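Local structure of nisin leader peptide-processing serine protease NisP (Lactococcus lactis subsp. lactis, 4MZD) at residues A[364-367]-A[368-372]; A[375-378]-A[379-382]. The protein probably acts as a subtilisin-like serine endopeptidase that removes the leader peptide from the precursor of the lantibiotic nisin, this chain being its extracellular protease part. All blocks are in the same frame, centred on the assembly; numbering follows the deposited sequence.

Contact 1. Residues A[364-367]-A[368-372]; sequences ALVV and DKYGI
Ile372 reaches back along the end of helix 356-370 until its terminal methyl meets Val366: CD1 of Ile372 stands 3.4 Å from CG1 of Val366, tighter than an ordinary methyl contact. The two side chains pass obliquely. With CG1 of Ile372 anti to its carbonyl carbon (chi1 -60°) and chi2 extended, the terminal methyl CD1 is carried back to the valine. Tyr370 comes to the same Val366 methyl from its own side of the turn, where CD2 of Tyr370 lies 4.1 Å from CG1 of Val366. The carbonyl oxygen of Val366 sits at the edge of that ring, near its plane, and it also accepts the amide hydrogen of Tyr370, with 2.9 Å from Tyr370 N to Val366 O. The helix stops here: Gly371 takes positive phi, and Ile372 N closes on Val367 O at 3.2 Å, in the carbonyl plane and on a lone pair. The 6→1 bond and the positive-phi Gly371 make this a Schellman motif. The Tyr370 hydroxyl bonds to the carbonyl of Leu401, while the carboxylate of Asp368 bonds to the hydroxyls of Tyr88 and Ser91. One apolar contact and one main-chain bond thus finish the helix, while neighbouring segments satisfy the polar ends of Asp368 and Tyr370.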
loop_
_atom_site.group_PDB
_atom_site.type_symbol
_atom_site.label_atom_id
_atom_site.label_comp_id
_atom_site.label_asym_id
_atom_site.label_seq_id
_atom_site.Cartn_x
_atom_site.Cartn_y
_atom_site.Cartn_z
ATOM N N ALA A 364 12.769 3.470 1.535
ATOM C CA ALA A 364 13.868 2.714 0.953
ATOM C C ALA A 364 15.033 3.644 0.593
ATOM O O ALA A 364 16.193 3.293 0.807
ATOM C CB ALA A 364 13.390 1.923 -0.250
ATOM N N LEU A 365 14.738 4.833 0.068
ATOM C CA LEU A 365 15.795 5.813 -0.208
ATOM C C LEU A 365 16.588 6.140 1.059
ATOM O O LEU A 365 17.813 6.197 1.028
ATOM C CB LEU A 365 15.212 7.099 -0.803
ATOM C CG LEU A 365 14.619 7.024 -2.214
ATOM C CD1 LEU A 365 13.875 8.304 -2.551
ATOM C CD2 LEU A 365 15.685 6.733 -3.264
ATOM N N VAL A 366 15.873 6.345 2.168
ATOM C CA VAL A 366 16.467 6.650 3.470
ATOM C C VAL A 366 17.330 5.513 3.994
ATOM O O VAL A 366 18.434 5.726 4.506
ATOM C CB VAL A 366 15.353 6.924 4.528
ATOM C CG1 VAL A 366 15.939 6.975 5.939
ATOM C CG2 VAL A 366 14.602 8.190 4.197
ATOM N N VAL A 367 16.808 4.299 3.892
ATOM C CA VAL A 367 17.551 3.132 4.340
ATOM C C VAL A 367 18.887 3.064 3.610
ATOM O O VAL A 367 19.932 2.843 4.217
ATOM C CB VAL A 367 16.746 1.836 4.113
ATOM C CG1 VAL A 367 17.634 0.614 4.272
ATOM C CG2 VAL A 367 15.571 1.767 5.081
ATOM N N ASP A 368 18.838 3.279 2.302
ATOM C CA ASP A 368 20.026 3.219 1.462
ATOM C C ASP A 368 20.980 4.391 1.735
ATOM O O ASP A 368 22.185 4.188 1.900
ATOM C CB ASP A 368 19.599 3.188 -0.008
ATOM C CG ASP A 368 20.716 2.764 -0.940
ATOM O OD1 ASP A 368 21.174 1.608 -0.832
ATOM O OD2 ASP A 368 21.108 3.576 -1.806
ATOM N N LYS A 369 20.446 5.608 1.802
ATOM C CA LYS A 369 21.283 6.792 1.984
ATOM C C LYS A 369 22.001 6.809 3.329
ATOM O O LYS A 369 23.186 7.128 3.404
ATOM C CB LYS A 369 20.457 8.071 1.836
ATOM C CG LYS A 369 21.256 9.343 2.124
ATOM C CD LYS A 369 20.396 10.597 2.009
ATOM C CE LYS A 369 21.149 11.845 2.464
ATOM N NZ LYS A 369 22.180 12.277 1.482
ATOM N N TYR A 370 21.280 6.470 4.390
ATOM C CA TYR A 370 21.802 6.603 5.745
ATOM C C TYR A 370 22.302 5.282 6.330
ATOM O O TYR A 370 22.826 5.255 7.444
ATOM C CB TYR A 370 20.747 7.233 6.662
ATOM C CG TYR A 370 20.516 8.714 6.418
ATOM C CD1 TYR A 370 21.429 9.657 6.875
ATOM C CD2 TYR A 370 19.383 9.169 5.751
ATOM C CE1 TYR A 370 21.233 11.008 6.667
ATOM C CE2 TYR A 370 19.175 10.529 5.537
ATOM C CZ TYR A 370 20.109 11.444 6.001
ATOM O OH TYR A 370 19.935 12.797 5.809
ATOM N N GLY A 371 22.163 4.194 5.576
ATOM C CA GLY A 371 22.549 2.879 6.059
ATOM C C GLY A 371 21.807 2.496 7.328
ATOM O O GLY A 371 22.386 1.905 8.242
ATOM N N ILE A 372 20.518 2.826 7.379
ATOM C CA ILE A 372 19.700 2.562 8.558
ATOM C C ILE A 372 19.314 1.092 8.636
ATOM O O ILE A 372 18.555 0.592 7.803
ATOM C CB ILE A 372 18.423 3.422 8.574
ATOM C CG1 ILE A 372 18.781 4.909 8.590
ATOM C CG2 ILE A 372 17.564 3.074 9.782
ATOM C CD1 ILE A 372 17.582 5.826 8.668
#

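Contact 2. Residues A[375-378]-A[379-382]; sequences PNQL and KRFL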
loop_
_atom_site.group_PDB
_atom_site.type_symbol
_atom_site.label_atom_id
_atom_site.label_comp_id
_atom_site.label_asym_id
_atom_site.label_seq_id
_atom_site.Cartn_x
_atom_site.Cartn_y
_atom_site.Cartn_z
ATOM N N PRO A 375 14.841 -1.096 11.917
ATOM C CA PRO A 375 13.518 -0.629 11.483
ATOM C C PRO A 375 12.821 0.246 12.527
ATOM O O PRO A 375 12.058 1.135 12.154
ATOM C CB PRO A 375 12.742 -1.928 11.230
ATOM C CG PRO A 375 13.497 -2.990 11.962
ATOM C CD PRO A 375 14.930 -2.565 11.978
ATOM N N ASN A 376 13.068 -0.004 13.811
ATOM C CA ASN A 376 12.517 0.834 14.871
ATOM C C ASN A 376 13.001 2.276 14.719
ATOM O O ASN A 376 12.223 3.230 14.800
ATOM C CB ASN A 376 12.906 0.282 16.243
ATOM C CG ASN A 376 12.215 1.005 17.377
ATOM O OD1 ASN A 376 12.599 2.113 17.751
ATOM N ND2 ASN A 376 11.188 0.375 17.939
ATOM N N GLN A 377 14.296 2.419 14.485
ATOM C CA GLN A 377 14.909 3.715 14.241
ATOM C C GLN A 377 14.305 4.357 12.984
ATOM O O GLN A 377 14.043 5.562 12.939
ATOM C CB GLN A 377 16.420 3.514 14.085
ATOM C CG GLN A 377 17.242 4.772 13.878
ATOM C CD GLN A 377 18.692 4.447 13.549
ATOM O OE1 GLN A 377 19.000 3.349 13.074
ATOM N NE2 GLN A 377 19.589 5.394 13.801
ATOM N N LEU A 378 14.058 3.533 11.974
ATOM C CA LEU A 378 13.546 4.008 10.700
ATOM C C LEU A 378 12.169 4.678 10.815
ATOM O O LEU A 378 11.958 5.770 10.276
ATOM C CB LEU A 378 13.513 2.852 9.699
ATOM C CG LEU A 378 13.099 3.215 8.275
ATOM C CD1 LEU A 378 14.041 4.246 7.670
ATOM C CD2 LEU A 378 13.047 1.963 7.419
ATOM N N LYS A 379 11.233 4.034 11.514
ATOM C CA LYS A 379 9.903 4.620 11.686
ATOM C C LYS A 379 9.970 5.938 12.463
ATOM O O LYS A 379 9.318 6.917 12.093
ATOM C CB LYS A 379 8.919 3.648 12.350
ATOM C CG LYS A 379 7.506 4.211 12.497
ATOM C CD LYS A 379 6.492 3.169 12.971
ATOM C CE LYS A 379 5.143 3.829 13.259
ATOM N NZ LYS A 379 4.084 2.892 13.732
ATOM N N ARG A 380 10.759 5.965 13.533
ATOM C CA ARG A 380 10.943 7.191 14.305
ATOM C C ARG A 380 11.468 8.309 13.410
ATOM O O ARG A 380 11.008 9.451 13.477
ATOM C CB ARG A 380 11.895 6.962 15.489
ATOM C CG ARG A 380 11.306 6.118 16.620
ATOM C CD ARG A 380 12.238 6.021 17.828
ATOM N NE ARG A 380 13.242 4.970 17.679
ATOM C CZ ARG A 380 14.552 5.187 17.607
ATOM N NH1 ARG A 380 15.389 4.166 17.471
ATOM N NH2 ARG A 380 15.027 6.423 17.675
ATOM N N PHE A 381 12.437 7.976 12.567
ATOM C CA PHE A 381 13.037 8.958 11.679
ATOM C C PHE A 381 12.007 9.524 10.700
ATOM O O PHE A 381 11.952 10.730 10.469
ATOM C CB PHE A 381 14.222 8.339 10.939
ATOM C CG PHE A 381 14.892 9.268 9.977
ATOM C CD1 PHE A 381 15.719 10.283 10.423
ATOM C CD2 PHE A 381 14.699 9.125 8.617
ATOM C CE1 PHE A 381 16.339 11.133 9.528
ATOM C CE2 PHE A 381 15.317 9.974 7.718
ATOM C CZ PHE A 381 16.138 10.977 8.173
ATOM N N LEU A 382 11.187 8.647 10.129
ATOM C CA LEU A 382 10.151 9.072 9.195
ATOM C C LEU A 382 9.200 10.062 9.850
ATOM O O LEU A 382 8.927 11.135 9.311
ATOM C CB LEU A 382 9.355 7.869 8.681
ATOM C CG LEU A 382 8.120 8.198 7.832
ATOM C CD1 LEU A 382 8.506 8.807 6.487
ATOM C CD2 LEU A 382 7.258 6.955 7.644
#
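Arg380 folds back over the first turn of helix 375-384, toward Asn376 and Gln377. Arg380 CB lies 3.6 Å from Gln377 O. CG, placed beside the backbone nitrogen by a chi1 of -72°, passes Asn376 O, with 3.5 Å between Arg380 CG and that oxygen. Arg380 CD comes to 3.9 Å from Asn376 OD1, and the bend at chi3 then turns the guanidinium back toward the start of the helix. There Arg380 NE gives a nearly straight bond to Asn376 OD1, 2.9 Å long with an N-H...O angle of 169°, the acceptor lying at the edge of the guanidinium and in its plane, although the asparagine amide is itself turned 44° from that plane. This is a side-chain bond between positions i and i+4, added to the usual helical ladder of a helix that packs against helix 356-370 and touches the main sheet of the subtilisin-like fold at Ile241. Leu378 and Lys379 make that touch, and Lys379 NZ bonds to the carbonyls of Glu283 and Val285. Beyond NE, Arg380 CZ sits 3.7 Å from Gln377 CA, which lies over one guanidinium face. Arg380 NH1 adds a weak bond to Asn376 OD1 and approaches Gln377 CA to 3.3 Å.

In the fold
Running from the N terminus, helix 356-370 starts just after Ser353, the predicted nucleophile. Contact 1 takes in the end of that helix and the first two residues of the turn 371-374, and contact 2 occupies the start of helix 375-384. Each contact is local and encloses no intervening residues, so the two follow in series, neither nested nor crossed, with centres about 11 Å apart. They are joined by packing between the helices: Val367 CG2 lies 3.4 Å from Leu378 CD2, and Val366 CG1 3.5 Å from Phe381 CE2. Leu400 of helix 397-402 touches both Val366 and Phe381. Leu378 also touches Ile241 of strand 241-245, so the helix pair meets the main sheet.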